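Local coordinates for NOL1/NOP2/sun family protein (Enterococcus faecium, PDB 3M4X) that probably transfers methyl groups from S-adenosylmethionine to cytosines of ribosomal RNA, as related RsmF-type enzymes of the NOL1/NOP2/sun family do, at residues G39-P44 and Y86-E91; P92-V97 and G117-Q122; L50-T55 and D431-G436; N149-G154 and S385-L390. One frame throughout, in Å; residues are numbered along the deposited sequence.

Overall arrangement
Contact 1 lies in the N-terminal, probably RRM-like domain, and its second strand leads through residue 91 straight into contact 2, which packs helix 95-101 on helix 118-127 of the Rossmann-type methyltransferase fold; their centres are about 9 Å apart and they touch. Contact 3 joins ends 376 residues apart, bringing helix 49-56 to a hairpin of the PUA-like domain. Contact 4 falls within that span, packing helix 140-153 on helix 386-390 of the first C-terminal domain. The C-terminal region thus leans on both earlier domains. Centres of contacts 3 and 4 lie about 15 Å apart, while their residues touch, Gly436 on Ala389. Contacts 2 and 3 are farthest apart, about 22 Å between centres.

Contact 1: residues G39-P44 and Y86-E91; sequences GFRWNP and YEYSQE
The guanidinium of Arg41 has Tyr88 CB over one face and Gln90 OE1 at its edge, in its plane, whereas the Phe40 ring leans obliquely on the carboxylate of Glu87, the two planes 43° apart. Both meetings flank the pairing of 39-41 with 88-89 in a three-stranded antiparallel sheet of the N-terminal domain, consistent with its RRM-like fold: 39-41 is the central strand and 88-89 a border strand. Arg41 and Tyr88 are a hydrogen-bonded pair, Arg41 N giving to Tyr88 O at 2.8 Å and Tyr88 N to Arg41 O at 3.0 Å. Their side chains share one face of the sheet; Phe40 and Ser89, a non-hydrogen-bonded pair, share the other. A further backbone bond, Gln90 N to Gly39 O at 2.9 Å, closes one end of the ladder. At the other end a water takes over, accepting from Asn43 N and donating to Tyr86 O.

CG of Phe40 stands between its backbone N and carbonyl carbon (chi1 65°). Phe40 CE1 lies 3.6 Å from Glu87 OE1, and His57 stacks on the ring. The extended Gln90 chain spends NE2 on Gln122 OE1 of helix 118-127, which fixes the rotation of its amide and leaves OE1 turned to the arginine. Arg41 NE donates to Gln90 OE1 at 2.7 Å, nearly along the C=O axis.

Contact 2: residues P92-V97 and G117-Q122; sequences PSAMIV and GGKSTQ
Lys119 and Gln122, one turn apart on helix 118-127, reach across to the chain entering helix 95-101 in two quite different ways. Lys119 does so through its methylenes: CG lies 4.0 Å from Val97 CG1, and CE passes 4.1 Å from Ala94 CB. Bends at chi2 (75°) and chi4 (-78°) let the chain curl past these two residues, bringing NZ to 4.0 Å from Val97 CG2. Gln122 makes the polar link, a weak hydrogen bond from NE2 to Met95 O at 3.2 Å; Met95 is present as selenomethionine, and its CB also lies beside that amide nitrogen. Gln122 CG stands between its own backbone N and carbonyl carbon (chi1 50°), and beyond it the chain runs extended toward Met95.

In the next shell, Gln90 NE2 donates to Gln122 OE1, the stronger polar partner; this bond uses OE1 as acceptor and so orients the amide with NE2 toward Met95 O. Met95 O has a second donor in Thr99 OG1, one turn on. The ammonium of Lys119 makes a long, weak ion pair with Asp182 OD2.

Gly117 is the N-cap residue of helix 118-127 and closes a glycine-rich turn after strand 108-111; in related methyltransferases this turn lies at the S-adenosylmethionine site, and probably does so here. Ser120 OG anchors the helix start to Asp111 OD1 of that strand. Helix 118-127 thus crosses over from strand 108-111 to its parallel neighbour 132-136, with helix 95-101 packed between it and strand 295-302.

Contact 3: residues L50-T55 and D431-G436; sequences LDMVQT and DKIPVG
Asp51 O, in the residue whose carboxylate faces Lys432, is gripped by two donors from Thr55 that come from opposite faces of its carbonyl plane: OG1 at 2.9 Å and the helical backbone N at 3.0 Å. This pair of hydrogen bonds to one acceptor ties the threonine hydroxyl back onto helix 49-56.

Across the contact the work falls to Met52, present as selenomethionine, whose successive atoms meet successive residues. CG touches Ile433 CG1 at 3.7 Å, the two side chains lying alongside with opposite sense. A bend at chi2 (-61°) sets SE 3.8 Å from Lys432 CB, and another at chi3 (93°) brings the terminal CE to 3.7 Å from Asp431 OD2. That same OD2 takes a hydrogen bond from Tyr56 OH, just beyond Thr55, which helps hold Asp431 against the helix. Lys432 stretches its chain toward Asp51, but NZ stops 4.2 Å from Asp51 OD2, too far for a salt bridge, so any attraction between the charges is probably modest.

Asp431, with its positive phi of 61°, and Lys432 form the tight turn between strands 426-430 and 433-441. Ile433 also rests on helix 80-83, and Tyr86 touches both Met52 and Pro434. The arrangement is a domain interface, a beta hairpin of the PUA-like domain docked on a helix of the probably RRM-like N-terminal domain.

Contact 4: residues N149-G154 and S385-L390; sequences NIERWG and SYALAL
Glu151 has CG anti to the backbone N (chi1 178°), and its chain then reaches Ala387 in a helix-helix packing that joins helix 140-153 of the Rossmann-type domain to the short helix 386-390 of the first C-terminal domain. The two axes approach to 8.7 Å at an angle of 43°. Beyond CB, CG rests 3.7 Å from Ala387 CB. CD then splits the contact: OE1 lies at the edge of the Tyr386 ring, 3.5 Å from CD2, with carboxylate and ring planes nearly perpendicular (86°), while OE2 passes 3.6 Å from Ala387 CB and forms a salt bridge with Arg369. The hydroxyl of Tyr386 is hydrogen-bonded to Gln83.

Leu390 sets CD1 over one face of that ring, offset toward its rim, and CD2 3.6 Å from Arg152 O. Where helix 140-153 ends in a Schellman motif, Gly154 brings its CA to 3.4 Å from Leu390 O, and Lys46 NZ ties the two helices by donating to both Leu390 O and Arg152 O. A water finishes the seam, donating to Glu151 O at 2.8 Å and to Ala387 O at 2.7 Å.

Contact 1: residues G39-P44 and Y86-E91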
loop_
_atom_site.group_PDB
_atom_site.type_symbol
_atom_site.label_atom_id
_atom_site.label_comp_id
_atom_site.label_asym_id
_atom_site.label_seq_id
_atom_site.Cartn_x
_atom_site.Cartn_y
_atom_site.Cartn_z
ATOM N N GLY A 39 12.168 1.127 -9.115
ATOM C CA GLY A 39 11.079 0.387 -9.730
ATOM C C GLY A 39 9.719 0.995 -9.468
ATOM O O GLY A 39 9.575 1.922 -8.676
ATOM N N PHE A 40 8.713 0.458 -10.141
ATOM C CA PHE A 40 7.338 0.869 -9.923
ATOM C C PHE A 40 6.446 -0.252 -10.391
ATOM O O PHE A 40 6.917 -1.184 -11.023
ATOM C CB PHE A 40 7.011 2.165 -10.683
ATOM C CG PHE A 40 7.075 2.035 -12.183
ATOM C CD1 PHE A 40 5.925 1.830 -12.922
ATOM C CD2 PHE A 40 8.290 2.141 -12.855
ATOM C CE1 PHE A 40 5.978 1.729 -14.311
ATOM C CE2 PHE A 40 8.358 2.034 -14.245
ATOM C CZ PHE A 40 7.202 1.828 -14.969
ATOM N N ARG A 41 5.163 -0.159 -10.063
ATOM C CA ARG A 41 4.172 -1.149 -10.472
ATOM C C ARG A 41 3.004 -0.514 -11.217
ATOM O O ARG A 41 2.611 0.623 -10.943
ATOM C CB ARG A 41 3.615 -1.896 -9.255
ATOM C CG ARG A 41 4.526 -2.960 -8.673
ATOM C CD ARG A 41 3.868 -3.614 -7.459
ATOM N NE ARG A 41 3.928 -2.712 -6.326
ATOM C CZ ARG A 41 2.896 -2.049 -5.818
ATOM N NH1 ARG A 41 1.678 -2.198 -6.302
ATOM N NH2 ARG A 41 3.093 -1.240 -4.796
ATOM N N TRP A 42 2.456 -1.266 -12.164
ATOM C CA TRP A 42 1.193 -0.911 -12.767
ATOM C C TRP A 42 0.047 -1.445 -11.903
ATOM O O TRP A 42 0.261 -2.208 -10.947
ATOM C CB TRP A 42 1.105 -1.396 -14.232
ATOM C CG TRP A 42 1.207 -2.880 -14.427
ATOM C CD1 TRP A 42 2.356 -3.617 -14.559
ATOM C CD2 TRP A 42 0.123 -3.807 -14.530
ATOM N NE1 TRP A 42 2.046 -4.944 -14.743
ATOM C CE2 TRP A 42 0.684 -5.088 -14.719
ATOM C CE3 TRP A 42 -1.273 -3.676 -14.493
ATOM C CZ2 TRP A 42 -0.096 -6.231 -14.866
ATOM C CZ3 TRP A 42 -2.046 -4.810 -14.638
ATOM C CH2 TRP A 42 -1.459 -6.073 -14.824
ATOM N N ASN A 43 -1.169 -1.032 -12.246
ATOM C CA ASN A 43 -2.316 -1.189 -11.374
ATOM C C ASN A 43 -3.457 -1.962 -12.045
ATOM O O ASN A 43 -4.154 -1.423 -12.905
ATOM C CB ASN A 43 -2.789 0.197 -10.914
ATOM C CG ASN A 43 -3.832 0.118 -9.825
ATOM O OD1 ASN A 43 -4.321 -0.957 -9.521
ATOM N ND2 ASN A 43 -4.183 1.255 -9.240
ATOM N N PRO A 44 -3.631 -3.235 -11.657
ATOM C CA PRO A 44 -4.675 -4.121 -12.190
ATOM C C PRO A 44 -6.069 -3.678 -11.755
ATOM O O PRO A 44 -7.059 -4.155 -12.302
ATOM C CB PRO A 44 -4.365 -5.484 -11.558
ATOM C CG PRO A 44 -3.048 -5.327 -10.840
ATOM C CD PRO A 44 -2.802 -3.883 -10.620
ATOM N N TYR A 86 -1.898 4.969 -12.054
ATOM C CA TYR A 86 -1.545 3.860 -12.934
ATOM C C TYR A 86 -0.135 3.369 -12.645
ATOM O O TYR A 86 0.316 2.373 -13.196
ATOM C CB TYR A 86 -1.699 4.261 -14.417
ATOM C CG TYR A 86 -3.126 4.095 -14.922
ATOM C CD1 TYR A 86 -4.171 4.789 -14.340
ATOM C CD2 TYR A 86 -3.417 3.216 -15.960
ATOM C CE1 TYR A 86 -5.502 4.619 -14.795
ATOM C CE2 TYR A 86 -4.713 3.043 -16.425
ATOM C CZ TYR A 86 -5.750 3.746 -15.839
ATOM O OH TYR A 86 -7.024 3.562 -16.305
ATOM N N GLU A 87 0.562 4.090 -11.782
ATOM C CA GLU A 87 1.915 3.715 -11.406
ATOM C C GLU A 87 2.142 4.034 -9.959
ATOM O O GLU A 87 1.716 5.081 -9.472
ATOM C CB GLU A 87 2.955 4.452 -12.238
ATOM C CG GLU A 87 2.838 4.169 -13.707
ATOM C CD GLU A 87 3.880 4.886 -14.517
ATOM O OE1 GLU A 87 4.083 4.466 -15.665
ATOM O OE2 GLU A 87 4.495 5.850 -14.009
ATOM N N TYR A 88 2.802 3.105 -9.279
ATOM C CA TYR A 88 3.239 3.309 -7.910
ATOM C C TYR A 88 4.730 3.012 -7.878
ATOM O O TYR A 88 5.151 1.903 -8.217
ATOM C CB TYR A 88 2.502 2.365 -6.951
ATOM C CG TYR A 88 2.538 2.841 -5.527
ATOM C CD1 TYR A 88 1.484 3.575 -5.002
ATOM C CD2 TYR A 88 3.639 2.583 -4.705
ATOM C CE1 TYR A 88 1.514 4.033 -3.704
ATOM C CE2 TYR A 88 3.674 3.039 -3.400
ATOM C CZ TYR A 88 2.608 3.767 -2.910
ATOM O OH TYR A 88 2.618 4.233 -1.621
ATOM N N SER A 89 5.535 3.997 -7.509
ATOM C CA SER A 89 6.972 3.749 -7.419
ATOM C C SER A 89 7.299 3.039 -6.111
ATOM O O SER A 89 6.802 3.404 -5.050
ATOM C CB SER A 89 7.795 5.032 -7.598
ATOM O OG SER A 89 7.458 6.002 -6.628
ATOM N N GLN A 90 8.117 1.999 -6.217
ATOM C CA GLN A 90 8.454 1.135 -5.093
ATOM C C GLN A 90 9.788 0.473 -5.403
ATOM O O GLN A 90 10.001 -0.001 -6.523
ATOM C CB GLN A 90 7.379 0.064 -4.914
ATOM C CG GLN A 90 7.585 -0.794 -3.692
ATOM C CD GLN A 90 6.549 -1.877 -3.546
ATOM O OE1 GLN A 90 5.908 -2.282 -4.521
ATOM N NE2 GLN A 90 6.378 -2.363 -2.325
ATOM N N GLU A 91 10.703 0.447 -4.439
ATOM C CA GLU A 91 12.019 -0.114 -4.725
ATOM C C GLU A 91 11.894 -1.623 -4.900
ATOM O O GLU A 91 11.093 -2.261 -4.229
ATOM C CB GLU A 91 13.037 0.271 -3.653
ATOM C CG GLU A 91 13.154 -0.693 -2.503
ATOM C CD GLU A 91 14.270 -1.700 -2.694
ATOM O OE1 GLU A 91 14.941 -1.702 -3.757
ATOM O OE2 GLU A 91 14.472 -2.492 -1.761
HETATM O O HOH W 1 -1.639 0.657 -14.450
#

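Contact 2: residues P92-V97 and G117-Q122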
loop_
_atom_site.group_PDB
_atom_site.type_symbol
_atom_site.label_atom_id
_atom_site.label_comp_id
_atom_site.label_asym_id
_atom_site.label_seq_id
_atom_site.Cartn_x
_atom_site.Cartn_y
_atom_site.Cartn_z
ATOM N N PRO A 92 12.645 -2.185 -5.854
ATOM C CA PRO A 92 12.520 -3.582 -6.291
ATOM C C PRO A 92 12.526 -4.671 -5.221
ATOM O O PRO A 92 11.707 -5.588 -5.323
ATOM C CB PRO A 92 13.691 -3.739 -7.261
ATOM C CG PRO A 92 13.753 -2.392 -7.900
ATOM C CD PRO A 92 13.459 -1.401 -6.799
ATOM N N SER A 93 13.398 -4.601 -4.226
ATOM C CA SER A 93 13.383 -5.649 -3.213
ATOM C C SER A 93 12.201 -5.497 -2.256
ATOM O O SER A 93 11.694 -6.481 -1.720
ATOM C CB SER A 93 14.722 -5.750 -2.463
ATOM O OG SER A 93 14.833 -4.796 -1.426
ATOM N N ALA A 94 11.763 -4.265 -2.045
ATOM C CA ALA A 94 10.600 -4.017 -1.193
ATOM C C ALA A 94 9.343 -4.712 -1.745
ATOM O O ALA A 94 8.454 -5.112 -0.992
ATOM C CB ALA A 94 10.366 -2.518 -1.034
HETATM N N MSE A 95 9.284 -4.876 -3.063
HETATM C CA MSE A 95 8.128 -5.523 -3.687
HETATM C C MSE A 95 7.972 -6.970 -3.241
HETATM O O MSE A 95 6.902 -7.564 -3.402
HETATM C CB MSE A 95 8.238 -5.484 -5.202
HETATM C CG MSE A 95 8.261 -4.091 -5.803
HETATM SE SE MSE A 95 8.271 -4.276 -7.756
HETATM C CE MSE A 95 8.625 -2.412 -8.236
ATOM N N ILE A 96 9.041 -7.544 -2.698
ATOM C CA ILE A 96 9.018 -8.952 -2.308
ATOM C C ILE A 96 8.001 -9.175 -1.195
ATOM O O ILE A 96 7.394 -10.234 -1.093
ATOM C CB ILE A 96 10.406 -9.444 -1.834
ATOM C CG1 ILE A 96 10.441 -10.969 -1.775
ATOM C CG2 ILE A 96 10.752 -8.865 -0.461
ATOM C CD1 ILE A 96 10.101 -11.625 -3.069
ATOM N N VAL A 97 7.812 -8.157 -0.369
ATOM C CA VAL A 97 6.986 -8.294 0.816
ATOM C C VAL A 97 5.526 -8.497 0.428
ATOM O O VAL A 97 4.893 -9.467 0.850
ATOM C CB VAL A 97 7.155 -7.064 1.722
ATOM C CG1 VAL A 97 6.240 -7.151 2.908
ATOM C CG2 VAL A 97 8.607 -6.951 2.158
ATOM N N GLY A 117 2.960 3.277 1.633
ATOM C CA GLY A 117 1.818 2.558 1.091
ATOM C C GLY A 117 2.214 1.587 -0.014
ATOM O O GLY A 117 1.361 1.072 -0.729
ATOM N N GLY A 118 3.512 1.339 -0.152
ATOM C CA GLY A 118 4.011 0.395 -1.136
ATOM C C GLY A 118 3.367 -0.977 -1.019
ATOM O O GLY A 118 2.901 -1.543 -2.003
ATOM N N LYS A 119 3.320 -1.525 0.188
ATOM C CA LYS A 119 2.747 -2.860 0.356
ATOM C C LYS A 119 1.213 -2.892 0.367
ATOM O O LYS A 119 0.619 -3.824 -0.176
ATOM C CB LYS A 119 3.338 -3.555 1.588
ATOM C CG LYS A 119 4.861 -3.693 1.531
ATOM C CD LYS A 119 5.540 -2.351 1.800
ATOM C CE LYS A 119 7.020 -2.335 1.412
ATOM N NZ LYS A 119 7.882 -3.014 2.417
ATOM N N SER A 120 0.563 -1.883 0.955
ATOM C CA SER A 120 -0.890 -1.916 1.062
ATOM C C SER A 120 -1.408 -1.931 -0.342
ATOM O O SER A 120 -2.420 -2.546 -0.663
ATOM C CB SER A 120 -1.441 -0.666 1.752
ATOM O OG SER A 120 -0.716 -0.362 2.915
ATOM N N THR A 121 -0.673 -1.226 -1.176
ATOM C CA THR A 121 -1.081 -0.946 -2.527
ATOM C C THR A 121 -0.946 -2.225 -3.365
ATOM O O THR A 121 -1.801 -2.519 -4.190
ATOM C CB THR A 121 -0.273 0.283 -3.028
ATOM O OG1 THR A 121 -1.163 1.384 -3.276
ATOM C CG2 THR A 121 0.563 -0.040 -4.222
ATOM N N GLN A 122 0.077 -3.040 -3.104
ATOM C CA GLN A 122 0.107 -4.342 -3.774
ATOM C C GLN A 122 -0.926 -5.336 -3.215
ATOM O O GLN A 122 -1.452 -6.179 -3.951
ATOM C CB GLN A 122 1.532 -4.951 -3.932
ATOM C CG GLN A 122 2.392 -5.001 -2.711
ATOM C CD GLN A 122 3.908 -5.129 -3.019
ATOM O OE1 GLN A 122 4.738 -4.630 -2.245
ATOM N NE2 GLN A 122 4.267 -5.820 -4.125
#

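Contact 3: residues L50-T55 and D431-G436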
loop_
_atom_site.group_PDB
_atom_site.type_symbol
_atom_site.label_atom_id
_atom_site.label_comp_id
_atom_site.label_asym_id
_atom_site.label_seq_id
_atom_site.Cartn_x
_atom_site.Cartn_y
_atom_site.Cartn_z
ATOM N N LEU A 50 -2.320 -1.993 -17.520
ATOM C CA LEU A 50 -1.053 -2.331 -18.153
ATOM C C LEU A 50 -0.939 -1.701 -19.536
ATOM O O LEU A 50 0.103 -1.149 -19.886
ATOM C CB LEU A 50 -0.876 -3.850 -18.237
ATOM C CG LEU A 50 0.296 -4.387 -19.063
ATOM C CD1 LEU A 50 1.701 -4.028 -18.477
ATOM C CD2 LEU A 50 0.137 -5.900 -19.194
ATOM N N ASP A 51 -2.004 -1.792 -20.326
ATOM C CA ASP A 51 -1.978 -1.227 -21.673
ATOM C C ASP A 51 -1.619 0.254 -21.612
ATOM O O ASP A 51 -0.817 0.746 -22.406
ATOM C CB ASP A 51 -3.321 -1.412 -22.387
ATOM C CG ASP A 51 -3.328 -0.798 -23.790
ATOM O OD1 ASP A 51 -2.246 -0.459 -24.304
ATOM O OD2 ASP A 51 -4.414 -0.651 -24.386
HETATM N N MSE A 52 -2.216 0.967 -20.667
HETATM C CA MSE A 52 -1.957 2.394 -20.546
HETATM C C MSE A 52 -0.499 2.691 -20.192
HETATM O O MSE A 52 0.068 3.679 -20.644
HETATM C CB MSE A 52 -2.912 3.023 -19.532
HETATM C CG MSE A 52 -4.363 3.113 -20.034
HETATM SE SE MSE A 52 -4.600 4.233 -21.667
HETATM C CE MSE A 52 -4.437 2.852 -23.034
ATOM N N VAL A 53 0.106 1.837 -19.371
ATOM C CA VAL A 53 1.510 2.002 -19.026
ATOM C C VAL A 53 2.431 1.676 -20.209
ATOM O O VAL A 53 3.442 2.348 -20.429
ATOM C CB VAL A 53 1.894 1.152 -17.800
ATOM C CG1 VAL A 53 3.425 1.085 -17.647
ATOM C CG2 VAL A 53 1.236 1.718 -16.541
ATOM N N GLN A 54 2.069 0.657 -20.981
ATOM C CA GLN A 54 2.882 0.246 -22.118
ATOM C C GLN A 54 2.893 1.339 -23.174
ATOM O O GLN A 54 3.907 1.585 -23.836
ATOM C CB GLN A 54 2.357 -1.070 -22.696
ATOM C CG GLN A 54 2.798 -2.315 -21.881
ATOM C CD GLN A 54 2.066 -3.579 -22.296
ATOM O OE1 GLN A 54 1.005 -3.527 -22.926
ATOM N NE2 GLN A 54 2.630 -4.722 -21.951
ATOM N N THR A 55 1.758 2.012 -23.300
ATOM C CA THR A 55 1.566 3.041 -24.306
ATOM C C THR A 55 2.224 4.370 -23.940
ATOM O O THR A 55 3.004 4.900 -24.723
ATOM C CB THR A 55 0.085 3.247 -24.553
ATOM O OG1 THR A 55 -0.479 2.006 -24.986
ATOM C CG2 THR A 55 -0.135 4.305 -25.627
ATOM N N ASP A 431 -7.680 8.998 -23.017
ATOM C CA ASP A 431 -7.575 7.724 -23.722
ATOM C C ASP A 431 -8.485 6.729 -23.021
ATOM O O ASP A 431 -9.682 6.662 -23.326
ATOM C CB ASP A 431 -6.124 7.228 -23.786
ATOM C CG ASP A 431 -5.950 6.029 -24.721
ATOM O OD1 ASP A 431 -6.935 5.304 -24.995
ATOM O OD2 ASP A 431 -4.818 5.810 -25.195
ATOM N N LYS A 432 -7.936 5.981 -22.062
ATOM C CA LYS A 432 -8.750 5.065 -21.264
ATOM C C LYS A 432 -8.608 5.322 -19.764
ATOM O O LYS A 432 -9.137 4.575 -18.933
ATOM C CB LYS A 432 -8.397 3.614 -21.597
ATOM C CG LYS A 432 -8.942 3.124 -22.935
ATOM C CD LYS A 432 -8.642 1.645 -23.117
ATOM C CE LYS A 432 -8.960 1.202 -24.536
ATOM N NZ LYS A 432 -8.621 -0.230 -24.768
ATOM N N ILE A 433 -7.902 6.393 -19.424
ATOM C CA ILE A 433 -7.591 6.697 -18.034
ATOM C C ILE A 433 -8.566 7.705 -17.446
ATOM O O ILE A 433 -8.620 8.853 -17.901
ATOM C CB ILE A 433 -6.207 7.321 -17.903
ATOM C CG1 ILE A 433 -5.151 6.460 -18.586
ATOM C CG2 ILE A 433 -5.865 7.548 -16.436
ATOM C CD1 ILE A 433 -3.821 7.181 -18.739
ATOM N N PRO A 434 -9.324 7.287 -16.414
ATOM C CA PRO A 434 -10.186 8.218 -15.678
ATOM C C PRO A 434 -9.316 9.126 -14.824
ATOM O O PRO A 434 -8.584 8.638 -13.950
ATOM C CB PRO A 434 -11.040 7.291 -14.781
ATOM C CG PRO A 434 -10.963 5.942 -15.436
ATOM C CD PRO A 434 -9.541 5.892 -15.991
ATOM N N VAL A 435 -9.377 10.429 -15.062
ATOM C CA VAL A 435 -8.487 11.324 -14.341
ATOM C C VAL A 435 -9.175 12.178 -13.291
ATOM O O VAL A 435 -8.506 12.887 -12.541
ATOM C CB VAL A 435 -7.687 12.216 -15.300
ATOM C CG1 VAL A 435 -6.918 11.346 -16.271
ATOM C CG2 VAL A 435 -8.611 13.167 -16.061
ATOM N N GLY A 436 -10.507 12.105 -13.222
ATOM C CA GLY A 436 -11.252 12.948 -12.300
ATOM C C GLY A 436 -12.615 13.397 -12.813
ATOM O O GLY A 436 -12.978 13.113 -13.951
#

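Contact 4: residues N149-G154 and S385-L390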
loop_
_atom_site.group_PDB
_atom_site.type_symbol
_atom_site.label_atom_id
_atom_site.label_comp_id
_atom_site.label_asym_id
_atom_site.label_seq_id
_atom_site.Cartn_x
_atom_site.Cartn_y
_atom_site.Cartn_z
ATOM N N ASN A 149 -2.459 8.118 -1.140
ATOM C CA ASN A 149 -2.015 7.106 -2.109
ATOM C C ASN A 149 -3.061 6.006 -2.342
ATOM O O ASN A 149 -3.233 5.536 -3.464
ATOM C CB ASN A 149 -0.670 6.487 -1.704
ATOM C CG ASN A 149 0.528 7.343 -2.116
ATOM O OD1 ASN A 149 0.674 7.734 -3.284
ATOM N ND2 ASN A 149 1.413 7.608 -1.159
ATOM N N ILE A 150 -3.747 5.588 -1.281
ATOM C CA ILE A 150 -4.814 4.581 -1.389
ATOM C C ILE A 150 -5.906 5.101 -2.340
ATOM O O ILE A 150 -6.309 4.434 -3.287
ATOM C CB ILE A 150 -5.402 4.212 0.023
ATOM C CG1 ILE A 150 -4.772 2.936 0.575
ATOM C CG2 ILE A 150 -6.880 3.919 -0.046
ATOM C CD1 ILE A 150 -3.287 2.939 0.641
ATOM N N GLU A 151 -6.349 6.324 -2.097
ATOM C CA GLU A 151 -7.308 6.973 -2.970
ATOM C C GLU A 151 -6.813 7.081 -4.418
ATOM O O GLU A 151 -7.558 6.818 -5.360
ATOM C CB GLU A 151 -7.629 8.356 -2.412
ATOM C CG GLU A 151 -8.584 9.155 -3.252
ATOM C CD GLU A 151 -8.686 10.574 -2.771
ATOM O OE1 GLU A 151 -7.774 11.364 -3.070
ATOM O OE2 GLU A 151 -9.672 10.901 -2.084
ATOM N N ARG A 152 -5.551 7.448 -4.601
ATOM C CA ARG A 152 -5.015 7.618 -5.951
ATOM C C ARG A 152 -5.041 6.296 -6.707
ATOM O O ARG A 152 -5.357 6.244 -7.911
ATOM C CB ARG A 152 -3.602 8.212 -5.912
ATOM C CG ARG A 152 -2.936 8.402 -7.288
ATOM C CD ARG A 152 -1.582 9.150 -7.168
ATOM N NE ARG A 152 -0.647 8.400 -6.338
ATOM C CZ ARG A 152 0.223 7.501 -6.804
ATOM N NH1 ARG A 152 0.301 7.245 -8.111
ATOM N NH2 ARG A 152 1.017 6.855 -5.958
ATOM N N TRP A 153 -4.744 5.239 -5.959
ATOM C CA TRP A 153 -4.591 3.885 -6.461
ATOM C C TRP A 153 -5.950 3.312 -6.781
ATOM O O TRP A 153 -6.052 2.276 -7.433
ATOM C CB TRP A 153 -3.885 3.024 -5.392
ATOM C CG TRP A 153 -3.274 1.735 -5.888
ATOM C CD1 TRP A 153 -3.571 0.470 -5.463
ATOM C CD2 TRP A 153 -2.239 1.594 -6.880
ATOM N NE1 TRP A 153 -2.799 -0.451 -6.140
ATOM C CE2 TRP A 153 -1.975 0.214 -7.015
ATOM C CE3 TRP A 153 -1.522 2.499 -7.675
ATOM C CZ2 TRP A 153 -1.024 -0.283 -7.907
ATOM C CZ3 TRP A 153 -0.577 1.999 -8.576
ATOM C CH2 TRP A 153 -0.338 0.623 -8.679
ATOM N N GLY A 154 -7.001 3.986 -6.313
ATOM C CA GLY A 154 -8.358 3.566 -6.618
ATOM C C GLY A 154 -8.910 2.452 -5.743
ATOM O O GLY A 154 -9.789 1.701 -6.159
ATOM N N SER A 385 -16.892 12.665 -5.827
ATOM C CA SER A 385 -15.523 12.868 -5.365
ATOM C C SER A 385 -14.457 12.418 -6.359
ATOM O O SER A 385 -14.711 11.633 -7.278
ATOM C CB SER A 385 -15.300 12.098 -4.075
ATOM O OG SER A 385 -15.383 10.714 -4.358
ATOM N N TYR A 386 -13.248 12.920 -6.125
ATOM C CA TYR A 386 -12.048 12.492 -6.815
ATOM C C TYR A 386 -11.861 10.994 -6.615
ATOM O O TYR A 386 -11.544 10.267 -7.556
ATOM C CB TYR A 386 -10.873 13.263 -6.234
ATOM C CG TYR A 386 -9.544 13.099 -6.950
ATOM C CD1 TYR A 386 -9.408 13.431 -8.288
ATOM C CD2 TYR A 386 -8.416 12.674 -6.267
ATOM C CE1 TYR A 386 -8.197 13.311 -8.936
ATOM C CE2 TYR A 386 -7.195 12.557 -6.908
ATOM C CZ TYR A 386 -7.093 12.877 -8.244
ATOM O OH TYR A 386 -5.884 12.762 -8.896
ATOM N N ALA A 387 -12.085 10.523 -5.393
ATOM C CA ALA A 387 -11.908 9.107 -5.083
ATOM C C ALA A 387 -12.774 8.237 -5.987
ATOM O O ALA A 387 -12.313 7.220 -6.520
ATOM C CB ALA A 387 -12.209 8.827 -3.602
ATOM N N LEU A 388 -14.037 8.628 -6.144
ATOM C CA LEU A 388 -14.987 7.858 -6.933
ATOM C C LEU A 388 -14.542 7.814 -8.397
ATOM O O LEU A 388 -14.510 6.746 -9.023
ATOM C CB LEU A 388 -16.399 8.457 -6.798
ATOM C CG LEU A 388 -17.497 7.851 -7.676
ATOM C CD1 LEU A 388 -17.549 6.352 -7.532
ATOM C CD2 LEU A 388 -18.844 8.460 -7.349
ATOM N N ALA A 389 -14.184 8.974 -8.936
ATOM C CA ALA A 389 -13.611 9.040 -10.276
ATOM C C ALA A 389 -12.483 8.022 -10.463
ATOM O O ALA A 389 -12.489 7.251 -11.422
ATOM C CB ALA A 389 -13.107 10.457 -10.584
ATOM N N LEU A 390 -11.528 8.023 -9.538
ATOM C CA LEU A 390 -10.340 7.166 -9.629
ATOM C C LEU A 390 -10.563 5.693 -9.257
ATOM O O LEU A 390 -9.670 4.869 -9.443
ATOM C CB LEU A 390 -9.191 7.753 -8.805
ATOM C CG LEU A 390 -8.324 8.732 -9.616
ATOM C CD1 LEU A 390 -9.149 9.895 -10.167
ATOM C CD2 LEU A 390 -7.156 9.248 -8.800
HETATM O O HOH W 2 -10.188 5.956 -5.403
#